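Local coordinates for protein lantibiotic dehydratase (Microbispora corallina, PDB 5EHK) that probably dehydrates serine and threonine residues of the NAI-107 precursor peptide in a tRNA-dependent manner, at residues Arg416-Pro424 against Pro800-Ser808; Phe572-Ala583 against Asn637-Pro646. One frame throughout, in Å; residues are numbered along the deposited sequence.

Interaction 1: residues Arg416-Pro424 against Pro800-Ser808; sequences RYGADRAVP and PPHIRATVS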
ATOM      1  N   ARG A 416      18.518  -8.755   5.403  1.00 14.25           N
ATOM      2  CA  ARG A 416      19.542  -8.287   6.336  1.00 11.11           C
ATOM      3  C   ARG A 416      20.569  -9.336   6.753  1.00 13.44           C
ATOM      4  O   ARG A 416      21.731  -9.018   6.971  1.00 20.00           O
ATOM      5  CB  ARG A 416      18.905  -7.699   7.579  1.00  7.82           C
ATOM      6  CG  ARG A 416      19.880  -7.493   8.690  1.00  7.09           C
ATOM      7  CD  ARG A 416      19.318  -6.528   9.704  1.00  9.13           C
ATOM      8  NE  ARG A 416      20.303  -6.180  10.722  1.00 11.09           N
ATOM      9  CZ  ARG A 416      20.075  -5.277  11.665  1.00 15.17           C
ATOM     10  NH1 ARG A 416      18.886  -4.675  11.691  1.00 12.57           N
ATOM     11  NH2 ARG A 416      20.999  -5.000  12.585  1.00 10.17           N
ATOM     12  N   TYR A 417      20.157 -10.589   6.865  1.00 13.92           N
ATOM     13  CA  TYR A 417      21.022 -11.572   7.485  1.00 12.44           C
ATOM     14  C   TYR A 417      21.416 -12.689   6.565  1.00 12.95           C
ATOM     15  O   TYR A 417      22.371 -13.418   6.850  1.00 15.09           O
ATOM     16  CB  TYR A 417      20.313 -12.170   8.674  1.00  9.81           C
ATOM     17  CG  TYR A 417      19.975 -11.184   9.754  1.00 12.08           C
ATOM     18  CD1 TYR A 417      20.968 -10.640  10.557  1.00 11.63           C
ATOM     19  CD2 TYR A 417      18.662 -10.836  10.013  1.00  9.66           C
ATOM     20  CE1 TYR A 417      20.667  -9.784  11.583  1.00  7.08           C
ATOM     21  CE2 TYR A 417      18.358  -9.964  11.043  1.00  9.70           C
ATOM     22  CZ  TYR A 417      19.375  -9.440  11.815  1.00  7.72           C
ATOM     23  OH  TYR A 417      19.087  -8.563  12.832  1.00 10.68           O
ATOM     24  N   GLY A 418      20.642 -12.866   5.498  1.00 10.83           N
ATOM     25  CA  GLY A 418      20.849 -13.995   4.617  1.00 10.68           C
ATOM     26  C   GLY A 418      20.359 -15.305   5.222  1.00 17.43           C
ATOM     27  O   GLY A 418      19.703 -15.340   6.274  1.00 13.63           O
ATOM     28  N   ALA A 419      20.728 -16.399   4.572  1.00 19.81           N
ATOM     29  CA  ALA A 419      20.211 -17.708   4.914  1.00 15.25           C
ATOM     30  C   ALA A 419      21.226 -18.594   5.648  1.00 18.80           C
ATOM     31  O   ALA A 419      21.025 -19.803   5.750  1.00 21.96           O
ATOM     32  CB  ALA A 419      19.721 -18.396   3.661  1.00 11.29           C
ATOM     33  N   ASP A 420      22.322 -18.017   6.134  1.00 16.67           N
ATOM     34  CA  ASP A 420      23.297 -18.814   6.884  1.00 16.37           C
ATOM     35  C   ASP A 420      23.635 -18.218   8.222  1.00 18.53           C
ATOM     36  O   ASP A 420      24.767 -18.314   8.673  1.00 18.69           O
ATOM     37  CB  ASP A 420      24.588 -19.019   6.106  1.00 19.11           C
ATOM     38  CG  ASP A 420      24.364 -19.728   4.796  1.00 25.33           C
ATOM     39  OD1 ASP A 420      24.155 -20.962   4.832  1.00 34.65           O
ATOM     40  OD2 ASP A 420      24.415 -19.058   3.735  1.00 24.15           O
ATOM     41  N   ARG A 421      22.653 -17.608   8.868  1.00 17.93           N
ATOM     42  CA  ARG A 421      22.927 -16.903  10.096  1.00 18.62           C
ATOM     43  C   ARG A 421      21.742 -17.023  11.024  1.00 19.72           C
ATOM     44  O   ARG A 421      20.602 -16.961  10.581  1.00 19.51           O
ATOM     45  CB  ARG A 421      23.213 -15.433   9.797  1.00 16.80           C
ATOM     46  CG  ARG A 421      23.362 -14.586  11.047  1.00 21.65           C
ATOM     47  CD  ARG A 421      24.297 -13.415  10.853  1.00 18.75           C
ATOM     48  NE  ARG A 421      24.326 -12.599  12.056  1.00 21.13           N
ATOM     49  CZ  ARG A 421      24.345 -11.272  12.068  1.00 22.45           C
ATOM     50  NH1 ARG A 421      24.355 -10.605  10.915  1.00 17.63           N
ATOM     51  NH2 ARG A 421      24.369 -10.622  13.235  1.00 21.19           N
ATOM     52  N   ALA A 422      22.011 -17.258  12.300  1.00 16.86           N
ATOM     53  CA  ALA A 422      20.948 -17.278  13.285  1.00 11.98           C
ATOM     54  C   ALA A 422      21.122 -16.056  14.157  1.00 11.42           C
ATOM     55  O   ALA A 422      22.245 -15.649  14.439  1.00 12.66           O
ATOM     56  CB  ALA A 422      20.998 -18.540  14.112  1.00  9.80           C
ATOM     57  N   VAL A 423      20.020 -15.456  14.579  1.00  6.51           N
ATOM     58  CA  VAL A 423      20.115 -14.271  15.397  1.00  7.51           C
ATOM     59  C   VAL A 423      19.413 -14.593  16.694  1.00  7.44           C
ATOM     60  O   VAL A 423      18.298 -15.077  16.680  1.00 10.80           O
ATOM     61  CB  VAL A 423      19.436 -13.083  14.698  1.00  9.13           C
ATOM     62  CG1 VAL A 423      19.508 -11.836  15.557  1.00  9.34           C
ATOM     63  CG2 VAL A 423      20.069 -12.826  13.339  1.00 10.05           C
ATOM     64  N   PRO A 424      20.060 -14.353  17.823  1.00  8.33           N
ATOM     65  CA  PRO A 424      19.361 -14.702  19.069  1.00 10.04           C
ATOM     66  C   PRO A 424      17.986 -14.083  19.073  1.00  9.25           C
ATOM     67  O   PRO A 424      17.930 -12.893  18.835  1.00 14.50           O
ATOM     68  CB  PRO A 424      20.227 -14.057  20.151  1.00  7.27           C
ATOM     69  CG  PRO A 424      21.614 -14.000  19.544  1.00  6.82           C
ATOM     70  CD  PRO A 424      21.371 -13.724  18.063  1.00 10.59           C
ATOM     71  N   PRO A 800      13.537 -31.230   6.273  1.00 18.05           N
ATOM     72  CA  PRO A 800      14.844 -31.321   6.931  1.00 19.31           C
ATOM     73  C   PRO A 800      15.000 -30.099   7.794  1.00 19.42           C
ATOM     74  O   PRO A 800      14.399 -29.081   7.445  1.00 25.03           O
ATOM     75  CB  PRO A 800      15.832 -31.207   5.771  1.00 15.60           C
ATOM     76  CG  PRO A 800      15.014 -31.396   4.527  1.00 20.45           C
ATOM     77  CD  PRO A 800      13.644 -30.929   4.840  1.00 17.12           C
ATOM     78  N   PRO A 801      15.784 -30.176   8.879  1.00 16.85           N
ATOM     79  CA  PRO A 801      16.080 -28.942   9.612  1.00 17.99           C
ATOM     80  C   PRO A 801      16.939 -28.038   8.791  1.00 20.51           C
ATOM     81  O   PRO A 801      17.556 -28.445   7.814  1.00 20.22           O
ATOM     82  CB  PRO A 801      16.896 -29.420  10.820  1.00 24.41           C
ATOM     83  CG  PRO A 801      17.448 -30.714  10.421  1.00 21.68           C
ATOM     84  CD  PRO A 801      16.384 -31.349   9.527  1.00 18.90           C
ATOM     85  N   HIS A 802      16.971 -26.785   9.196  1.00 28.67           N
ATOM     86  CA  HIS A 802      17.855 -25.830   8.577  1.00 34.38           C
ATOM     87  C   HIS A 802      18.719 -25.362   9.677  1.00 35.23           C
ATOM     88  O   HIS A 802      18.353 -24.426  10.384  1.00 35.86           O
ATOM     89  CB  HIS A 802      17.087 -24.624   8.060  1.00 36.60           C
ATOM     90  CG  HIS A 802      17.977 -23.519   7.589  1.00 43.42           C
ATOM     91  ND1 HIS A 802      18.311 -22.446   8.388  1.00 37.93           N
ATOM     92  CD2 HIS A 802      18.630 -23.336   6.416  1.00 43.41           C
ATOM     93  CE1 HIS A 802      19.114 -21.637   7.720  1.00 34.75           C
ATOM     94  NE2 HIS A 802      19.319 -22.152   6.520  1.00 45.89           N
ATOM     95  N   ILE A 803      19.842 -26.032   9.868  1.00 36.00           N
ATOM     96  CA  ILE A 803      20.718 -25.638  10.957  1.00 45.62           C
ATOM     97  C   ILE A 803      22.055 -25.111  10.450  1.00 46.17           C
ATOM     98  O   ILE A 803      22.872 -25.849   9.894  1.00 46.19           O
ATOM     99  CB  ILE A 803      20.966 -26.792  11.940  1.00 43.69           C
ATOM    100  CG1 ILE A 803      19.642 -27.431  12.348  1.00 33.27           C
ATOM    101  CG2 ILE A 803      21.752 -26.292  13.131  1.00 37.99           C
ATOM    102  CD1 ILE A 803      18.721 -26.478  13.006  1.00 29.72           C
ATOM    103  N   ARG A 804      22.269 -23.822  10.654  1.00 50.95           N
ATOM    104  CA  ARG A 804      23.511 -23.162  10.271  1.00 54.39           C
ATOM    105  C   ARG A 804      23.677 -22.039  11.269  1.00 41.34           C
ATOM    106  O   ARG A 804      24.238 -20.998  10.961  1.00 41.90           O
ATOM    107  CB  ARG A 804      23.419 -22.633   8.833  1.00 49.03           C
ATOM    108  CG  ARG A 804      23.454 -23.762   7.816  1.00 54.69           C
ATOM    109  CD  ARG A 804      22.788 -23.399   6.530  1.00 43.88           C
ATOM    110  NE  ARG A 804      22.357 -24.609   5.843  1.00 46.79           N
ATOM    111  CZ  ARG A 804      21.715 -24.597   4.682  1.00 65.13           C
ATOM    112  NH1 ARG A 804      21.453 -23.428   4.093  1.00 63.17           N
ATOM    113  NH2 ARG A 804      21.337 -25.740   4.109  1.00 64.14           N
ATOM    114  N   ALA A 805      23.139 -22.280  12.461  1.00 33.16           N
ATOM    115  CA  ALA A 805      23.197 -21.371  13.588  1.00 29.17           C
ATOM    116  C   ALA A 805      24.548 -20.618  13.670  1.00 36.39           C
ATOM    117  O   ALA A 805      25.609 -21.204  13.440  1.00 27.68           O
ATOM    118  CB  ALA A 805      22.892 -22.139  14.873  1.00 24.61           C
ATOM    119  N   THR A 806      24.507 -19.311  13.953  1.00 34.40           N
ATOM    120  CA  THR A 806      25.721 -18.492  13.910  1.00 37.92           C
ATOM    121  C   THR A 806      25.774 -17.406  15.004  1.00 39.25           C
ATOM    122  O   THR A 806      25.017 -17.422  16.006  1.00 29.21           O
ATOM    123  CB  THR A 806      25.934 -17.908  12.466  1.00 42.28           C
ATOM    124  OG1 THR A 806      25.576 -18.907  11.504  1.00 39.59           O
ATOM    125  CG2 THR A 806      27.400 -17.490  12.173  1.00 41.79           C
ATOM    126  N   VAL A 807      26.741 -16.516  14.836  1.00 37.82           N
ATOM    127  CA  VAL A 807      26.961 -15.386  15.712  1.00 48.72           C
ATOM    128  C   VAL A 807      27.535 -14.277  14.830  1.00 46.16           C
ATOM    129  O   VAL A 807      27.709 -14.464  13.621  1.00 49.78           O
ATOM    130  CB  VAL A 807      27.934 -15.735  16.876  1.00 60.55           C
ATOM    131  CG1 VAL A 807      27.228 -16.570  17.955  1.00 48.68           C
ATOM    132  CG2 VAL A 807      29.177 -16.474  16.349  1.00 58.17           C
ATOM    133  N   SER A 808      27.825 -13.130  15.431  1.00 47.38           N
ATOM    134  CA  SER A 808      28.309 -11.970  14.689  1.00 54.27           C
ATOM    135  C   SER A 808      29.646 -11.478  15.243  1.00 56.78           C
ATOM    136  O   SER A 808      30.708 -11.943  14.828  1.00 54.48           O
ATOM    137  CB  SER A 808      27.278 -10.835  14.726  1.00 52.58           C
ATOM    138  OG  SER A 808      27.858  -9.607  14.307  1.00 62.21           O
TER
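His802 presents the edge of its imidazole to the backbone carbonyl of Ala419: NE2 lies 3.0 Å from Ala419 O, which sits in the ring plane, but an N-H...O angle of 131° makes the hydrogen bond weak. The neighbouring charge pair is also loose. Asp420 and Arg804 cross obliquely, with carboxylate and guanidinium planes 26° apart; Asp420 OD1 to Arg804 NH1, at 3.7 Å, is a long salt bridge, and OD1 comes closer to the methylene CD of Arg804. Thr806 OG1 approaches Asp420 O to 3.0 Å. Farther along, the methyl of Ala422 packs against the backbone of Ala805 and Thr806, its CB 3.6 Å from Ala805 CA. Arg421 starts away from the loop, and its extended chain brings NH2 to 3.3 Å from Ser808 CB.

Behind this first shell, Tyr417 CD1 lies against one face of the Arg421 guanidinium, and His802 CD2 against one face of that of Arg804. Glu630 accepts from His802 N, and Val423 pairs through its backbone with Val613. The contact thus lays the loop between strands 785-792 and 819-824 across the turn linking helix 407-417 to edge strand 423-424, with His802, Ile803 and Ala805 touching strand 620-624.

Interaction 2: residues Phe572-Ala583 against Asn637-Pro646; sequences FIPRSGRAANLA and NMVSAFAQAP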
ATOM      1  N   PHE A 572       2.854 -17.708  28.642  1.00 11.37           N
ATOM      2  CA  PHE A 572       3.070 -16.283  28.914  1.00 13.96           C
ATOM      3  C   PHE A 572       1.972 -15.651  29.783  1.00 18.00           C
ATOM      4  O   PHE A 572       0.841 -16.145  29.842  1.00 16.28           O
ATOM      5  CB  PHE A 572       3.153 -15.515  27.603  1.00 12.74           C
ATOM      6  CG  PHE A 572       1.880 -15.536  26.834  1.00 12.22           C
ATOM      7  CD1 PHE A 572       0.862 -14.646  27.130  1.00 13.62           C
ATOM      8  CD2 PHE A 572       1.685 -16.468  25.834  1.00  9.16           C
ATOM      9  CE1 PHE A 572      -0.328 -14.684  26.441  1.00 12.56           C
ATOM     10  CE2 PHE A 572       0.509 -16.514  25.134  1.00  9.33           C
ATOM     11  CZ  PHE A 572      -0.504 -15.619  25.431  1.00 12.11           C
ATOM     12  N   ILE A 573       2.281 -14.531  30.420  1.00 16.32           N
ATOM     13  CA  ILE A 573       1.246 -13.824  31.150  1.00 17.47           C
ATOM     14  C   ILE A 573       0.417 -12.962  30.201  1.00 16.40           C
ATOM     15  O   ILE A 573       0.947 -12.136  29.476  1.00 17.17           O
ATOM     16  CB  ILE A 573       1.817 -12.982  32.314  1.00 22.55           C
ATOM     17  CG1 ILE A 573       0.664 -12.394  33.132  1.00 26.72           C
ATOM     18  CG2 ILE A 573       2.744 -11.893  31.797  1.00 18.69           C
ATOM     19  CD1 ILE A 573      -0.198 -13.447  33.816  1.00 20.10           C
ATOM     20  N   PRO A 574      -0.896 -13.194  30.158  1.00 20.23           N
ATOM     21  CA  PRO A 574      -1.643 -12.374  29.195  1.00 20.10           C
ATOM     22  C   PRO A 574      -1.798 -10.930  29.670  1.00 21.07           C
ATOM     23  O   PRO A 574      -1.683 -10.667  30.865  1.00 23.11           O
ATOM     24  CB  PRO A 574      -3.001 -13.086  29.115  1.00 19.56           C
ATOM     25  CG  PRO A 574      -2.730 -14.510  29.590  1.00 13.10           C
ATOM     26  CD  PRO A 574      -1.672 -14.355  30.640  1.00 18.11           C
ATOM     27  N   ARG A 575      -2.058 -10.015  28.740  1.00 22.93           N
ATOM     28  CA  ARG A 575      -2.071  -8.578  29.018  1.00 20.36           C
ATOM     29  C   ARG A 575      -3.319  -8.187  29.800  1.00 28.00           C
ATOM     30  O   ARG A 575      -3.285  -7.274  30.616  1.00 32.90           O
ATOM     31  CB  ARG A 575      -1.975  -7.778  27.717  1.00 25.93           C
ATOM     32  CG  ARG A 575      -1.532  -6.321  27.870  1.00 31.84           C
ATOM     33  CD  ARG A 575      -0.292  -6.181  28.769  1.00 39.97           C
ATOM     34  NE  ARG A 575       0.971  -6.199  28.030  1.00 47.66           N
ATOM     35  CZ  ARG A 575       1.791  -7.250  27.915  1.00 40.83           C
ATOM     36  NH1 ARG A 575       1.514  -8.427  28.491  1.00 25.20           N
ATOM     37  NH2 ARG A 575       2.900  -7.110  27.203  1.00 34.18           N
ATOM     38  N   SER A 576      -4.421  -8.882  29.546  1.00 30.40           N
ATOM     39  CA  SER A 576      -5.664  -8.625  30.260  1.00 24.40           C
ATOM     40  C   SER A 576      -6.010  -9.753  31.243  1.00 26.78           C
ATOM     41  O   SER A 576      -5.682 -10.928  31.015  1.00 25.16           O
ATOM     42  CB  SER A 576      -6.813  -8.403  29.275  1.00 27.58           C
ATOM     43  OG  SER A 576      -7.486  -9.607  28.972  1.00 26.33           O
ATOM     44  N   GLY A 577      -6.664  -9.377  32.340  1.00 27.40           N
ATOM     45  CA  GLY A 577      -7.041 -10.299  33.399  1.00 25.30           C
ATOM     46  C   GLY A 577      -8.117 -11.287  32.971  1.00 25.37           C
ATOM     47  O   GLY A 577      -8.288 -12.342  33.591  1.00 24.24           O
ATOM     48  N   ARG A 578      -8.876 -10.937  31.934  1.00 26.64           N
ATOM     49  CA  ARG A 578      -9.851 -11.870  31.382  1.00 28.78           C
ATOM     50  C   ARG A 578      -9.146 -13.072  30.741  1.00 26.04           C
ATOM     51  O   ARG A 578      -9.454 -14.223  31.038  1.00 25.87           O
ATOM     52  CB  ARG A 578     -10.689 -11.189  30.301  1.00 34.41           C
ATOM     53  CG  ARG A 578     -11.781 -12.084  29.722  1.00 44.05           C
ATOM     54  CD  ARG A 578     -13.065 -11.299  29.471  1.00 63.24           C
ATOM     55  NE  ARG A 578     -12.886 -10.269  28.440  1.00 74.10           N
ATOM     56  CZ  ARG A 578     -13.590  -9.139  28.359  1.00 75.65           C
ATOM     57  NH1 ARG A 578     -14.518  -8.858  29.270  1.00 73.33           N
ATOM     58  NH2 ARG A 578     -13.353  -8.279  27.370  1.00 61.04           N
ATOM     59  N   ALA A 579      -8.176 -12.794  29.879  1.00 25.93           N
ATOM     60  CA  ALA A 579      -7.430 -13.854  29.216  1.00 24.78           C
ATOM     61  C   ALA A 579      -6.544 -14.571  30.206  1.00 20.11           C
ATOM     62  O   ALA A 579      -6.220 -15.740  30.024  1.00 19.36           O
ATOM     63  CB  ALA A 579      -6.625 -13.326  28.046  1.00 22.63           C
ATOM     64  N   ALA A 580      -6.136 -13.866  31.250  1.00 18.45           N
ATOM     65  CA  ALA A 580      -5.234 -14.479  32.215  1.00 23.77           C
ATOM     66  C   ALA A 580      -5.952 -15.635  32.911  1.00 24.77           C
ATOM     67  O   ALA A 580      -5.332 -16.645  33.254  1.00 20.60           O
ATOM     68  CB  ALA A 580      -4.724 -13.447  33.215  1.00 22.81           C
ATOM     69  N   ASN A 581      -7.271 -15.498  33.072  1.00 24.74           N
ATOM     70  CA  ASN A 581      -8.090 -16.572  33.644  1.00 25.45           C
ATOM     71  C   ASN A 581      -8.245 -17.764  32.707  1.00 25.49           C
ATOM     72  O   ASN A 581      -8.713 -18.816  33.127  1.00 29.30           O
ATOM     73  CB  ASN A 581      -9.490 -16.060  33.992  1.00 25.22           C
ATOM     74  CG  ASN A 581      -9.510 -15.220  35.247  1.00 24.08           C
ATOM     75  OD1 ASN A 581      -8.830 -15.535  36.227  1.00 24.50           O
ATOM     76  ND2 ASN A 581     -10.268 -14.129  35.216  1.00 16.84           N
ATOM     77  N   LEU A 582      -7.841 -17.605  31.449  1.00 21.73           N
ATOM     78  CA  LEU A 582      -8.015 -18.663  30.454  1.00 22.22           C
ATOM     79  C   LEU A 582      -6.705 -19.327  30.057  1.00 17.07           C
ATOM     80  O   LEU A 582      -6.611 -19.966  29.016  1.00 12.28           O
ATOM     81  CB  LEU A 582      -8.724 -18.118  29.214  1.00 22.48           C
ATOM     82  CG  LEU A 582     -10.024 -17.345  29.447  1.00 24.82           C
ATOM     83  CD1 LEU A 582     -10.589 -16.850  28.137  1.00 13.43           C
ATOM     84  CD2 LEU A 582     -11.045 -18.220  30.172  1.00 24.05           C
ATOM     85  N   ALA A 583      -5.689 -19.157  30.889  1.00 18.91           N
ATOM     86  CA  ALA A 583      -4.348 -19.571  30.524  1.00 18.30           C
ATOM     87  C   ALA A 583      -3.842 -20.662  31.447  1.00 22.41           C
ATOM     88  O   ALA A 583      -2.657 -21.000  31.415  1.00 25.22           O
ATOM     89  CB  ALA A 583      -3.390 -18.381  30.493  1.00 14.08           C
ATOM     90  N   ASN A 637      -3.210 -23.276  24.491  1.00 13.91           N
ATOM     91  CA  ASN A 637      -4.478 -22.733  24.933  1.00 13.07           C
ATOM     92  C   ASN A 637      -5.097 -21.861  23.834  1.00 14.95           C
ATOM     93  O   ASN A 637      -4.569 -21.766  22.731  1.00 12.83           O
ATOM     94  CB  ASN A 637      -4.280 -21.917  26.195  1.00 13.63           C
ATOM     95  CG  ASN A 637      -3.377 -20.713  25.978  1.00 18.16           C
ATOM     96  OD1 ASN A 637      -3.647 -19.845  25.120  1.00 16.79           O
ATOM     97  ND2 ASN A 637      -2.283 -20.659  26.735  1.00 17.16           N
ATOM     98  N   MET A 638      -6.197 -21.198  24.153  1.00 12.05           N
ATOM     99  CA  MET A 638      -6.861 -20.371  23.181  1.00 10.83           C
ATOM    100  C   MET A 638      -6.758 -18.884  23.521  1.00 13.67           C
ATOM    101  O   MET A 638      -7.544 -18.065  23.041  1.00 11.61           O
ATOM    102  CB  MET A 638      -8.314 -20.804  23.028  1.00 13.61           C
ATOM    103  CG  MET A 638      -8.461 -22.149  22.385  1.00 14.24           C
ATOM    104  SD  MET A 638      -7.898 -22.160  20.663  1.00 18.05           S
ATOM    105  CE  MET A 638      -9.068 -21.057  19.897  1.00 17.78           C
ATOM    106  N   VAL A 639      -5.773 -18.515  24.329  1.00 13.94           N
ATOM    107  CA  VAL A 639      -5.500 -17.094  24.486  1.00 12.09           C
ATOM    108  C   VAL A 639      -4.867 -16.529  23.218  1.00 10.53           C
ATOM    109  O   VAL A 639      -3.967 -17.125  22.630  1.00 11.87           O
ATOM    110  CB  VAL A 639      -4.654 -16.826  25.721  1.00 13.64           C
ATOM    111  CG1 VAL A 639      -4.413 -15.333  25.895  1.00 12.33           C
ATOM    112  CG2 VAL A 639      -5.352 -17.431  26.918  1.00 12.76           C
ATOM    113  N   SER A 640      -5.365 -15.384  22.791  1.00  9.26           N
ATOM    114  CA  SER A 640      -4.940 -14.768  21.544  1.00 10.10           C
ATOM    115  C   SER A 640      -3.550 -14.155  21.640  1.00 15.71           C
ATOM    116  O   SER A 640      -3.387 -13.104  22.270  1.00 15.84           O
ATOM    117  CB  SER A 640      -5.907 -13.646  21.188  1.00 10.17           C
ATOM    118  OG  SER A 640      -5.429 -12.920  20.069  1.00 16.00           O
ATOM    119  N   ALA A 641      -2.557 -14.763  20.993  1.00 13.58           N
ATOM    120  CA  ALA A 641      -1.208 -14.192  21.027  1.00 13.95           C
ATOM    121  C   ALA A 641      -1.180 -12.752  20.462  1.00 17.12           C
ATOM    122  O   ALA A 641      -0.480 -11.878  20.984  1.00 12.27           O
ATOM    123  CB  ALA A 641      -0.218 -15.089  20.295  1.00 11.92           C
ATOM    124  N   PHE A 642      -1.971 -12.524  19.414  1.00 14.82           N
ATOM    125  CA  PHE A 642      -2.070 -11.232  18.752  1.00 13.23           C
ATOM    126  C   PHE A 642      -2.449 -10.130  19.738  1.00 13.34           C
ATOM    127  O   PHE A 642      -1.801  -9.085  19.821  1.00 13.40           O
ATOM    128  CB  PHE A 642      -3.084 -11.347  17.612  1.00 12.69           C
ATOM    129  CG  PHE A 642      -3.433 -10.051  16.943  1.00 15.29           C
ATOM    130  CD1 PHE A 642      -2.568  -9.475  16.008  1.00 13.82           C
ATOM    131  CD2 PHE A 642      -4.651  -9.421  17.218  1.00 13.63           C
ATOM    132  CE1 PHE A 642      -2.902  -8.281  15.363  1.00 10.02           C
ATOM    133  CE2 PHE A 642      -4.999  -8.222  16.576  1.00 14.09           C
ATOM    134  CZ  PHE A 642      -4.119  -7.656  15.646  1.00 13.59           C
ATOM    135  N   ALA A 643      -3.483 -10.385  20.516  1.00 12.70           N
ATOM    136  CA  ALA A 643      -4.021  -9.361  21.386  1.00 12.49           C
ATOM    137  C   ALA A 643      -3.447  -9.372  22.781  1.00 10.26           C
ATOM    138  O   ALA A 643      -3.516  -8.381  23.468  1.00 14.54           O
ATOM    139  CB  ALA A 643      -5.546  -9.469  21.447  1.00 14.40           C
ATOM    140  N   GLN A 644      -2.913 -10.498  23.223  1.00 12.80           N
ATOM    141  CA  GLN A 644      -2.646 -10.663  24.638  1.00 10.65           C
ATOM    142  C   GLN A 644      -1.221 -11.016  24.974  1.00 13.11           C
ATOM    143  O   GLN A 644      -0.917 -11.165  26.157  1.00 11.72           O
ATOM    144  CB  GLN A 644      -3.512 -11.762  25.233  1.00 13.50           C
ATOM    145  CG  GLN A 644      -4.968 -11.602  24.998  1.00 17.03           C
ATOM    146  CD  GLN A 644      -5.518 -10.359  25.654  1.00 25.10           C
ATOM    147  OE1 GLN A 644      -5.022  -9.906  26.703  1.00 23.92           O
ATOM    148  NE2 GLN A 644      -6.556  -9.790  25.037  1.00 17.23           N
ATOM    149  N   ALA A 645      -0.371 -11.267  23.973  1.00 12.83           N
ATOM    150  CA  ALA A 645       0.971 -11.800  24.288  1.00 11.82           C
ATOM    151  C   ALA A 645       2.131 -10.840  24.136  1.00 12.02           C
ATOM    152  O   ALA A 645       2.220 -10.115  23.141  1.00 14.34           O
ATOM    153  CB  ALA A 645       1.255 -13.066  23.501  1.00 11.47           C
ATOM    154  N   PRO A 646       3.052 -10.871  25.108  1.00 15.10           N
ATOM    155  CA  PRO A 646       4.330 -10.174  24.930  1.00 12.00           C
ATOM    156  C   PRO A 646       4.982 -10.622  23.625  1.00 12.96           C
ATOM    157  O   PRO A 646       4.850 -11.808  23.265  1.00 12.04           O
ATOM    158  CB  PRO A 646       5.159 -10.617  26.166  1.00  9.57           C
ATOM    159  CG  PRO A 646       4.445 -11.789  26.742  1.00 11.01           C
ATOM    160  CD  PRO A 646       2.981 -11.591  26.394  1.00 12.48           C
TER
HETATM  161  O   HOH W   1      -0.034 -18.710  28.133  1.00 19.09           O
HETATM  162  O   HOH W   2      -7.494 -21.055  27.010  1.00 15.93           O
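The ring of Phe572 lies flat under the methyl of Ala645: CB stands 3.7 Å from the ring centroid and only 13° off the normal, a CH-pi contact over the centre of one face. Pro646 CD comes against the same ring at Phe572 CD1, 3.8 Å away, from an intermediate direction between face and edge. At the far end of the ring, CZ meets Val639 CG1 at 3.9 Å.

Val639 divides its two methyls between neighbours. CG1, anti to the backbone N, reaches Phe572, Ala579 CB and the Pro574 ring, whose side chain it crosses at about a right angle; CG2 turns to Leu582 and Ala583 and lies 3.5 Å from Leu582 O.

Gln644 supplies the polar half. Its CG, anti to the carbonyl carbon, lies against Ala579 CB, and the bend at chi2 (-63°) turns the amide toward Ser576. Ser576 N donates to Gln644 OE1 over 3.1 Å, arriving nearly along the C=O axis, and Ser576 OG adds a weak bond to the same oxygen. That hydroxyl also accepts a weak capping bond from Ala579 N, so Gln644 meets the N-cap of helix 577-580. Its backbone O takes a weak bond from Arg575 N and a CA-H...O contact from Pro574 CA.

A water accepts from both Phe572 N and Asn637 ND2. Asn637 OD1 accepts from Val639 N over 2.6 Å, closing an Asx turn. Beyond, Arg575 makes a cation-pi contact with Trp443, and Phe572 touches Ala649 of helix 647-656. Two short helices, each N-capped by serine (Ser576 and Ser640), meet here through Ala579 and Gln644, with the flanking segments supplying the rest, just beyond the adjacent parallel strands 566-572 and 629-634.

How the interactions relate
From the N terminus, the chain reaches 416-424 first, where helix 407-417 gives way to strand 423-424. It then passes 572-583 and 637-646, which close interaction 2 over a 53-residue excursion containing strands but no helix, and returns at 800-808 to close interaction 1 over 375 residues. Interaction 2 is therefore nested inside the larger loop. Their centres lie 30 Å apart and their nearest atoms about 14 Å, so they do not touch. Both nevertheless border one seven-stranded mixed sheet: interaction 1 fastens a late loop beside its edge strand 423-424, whereas interaction 2 joins the segments following its inner strands 566-572 and 629-634.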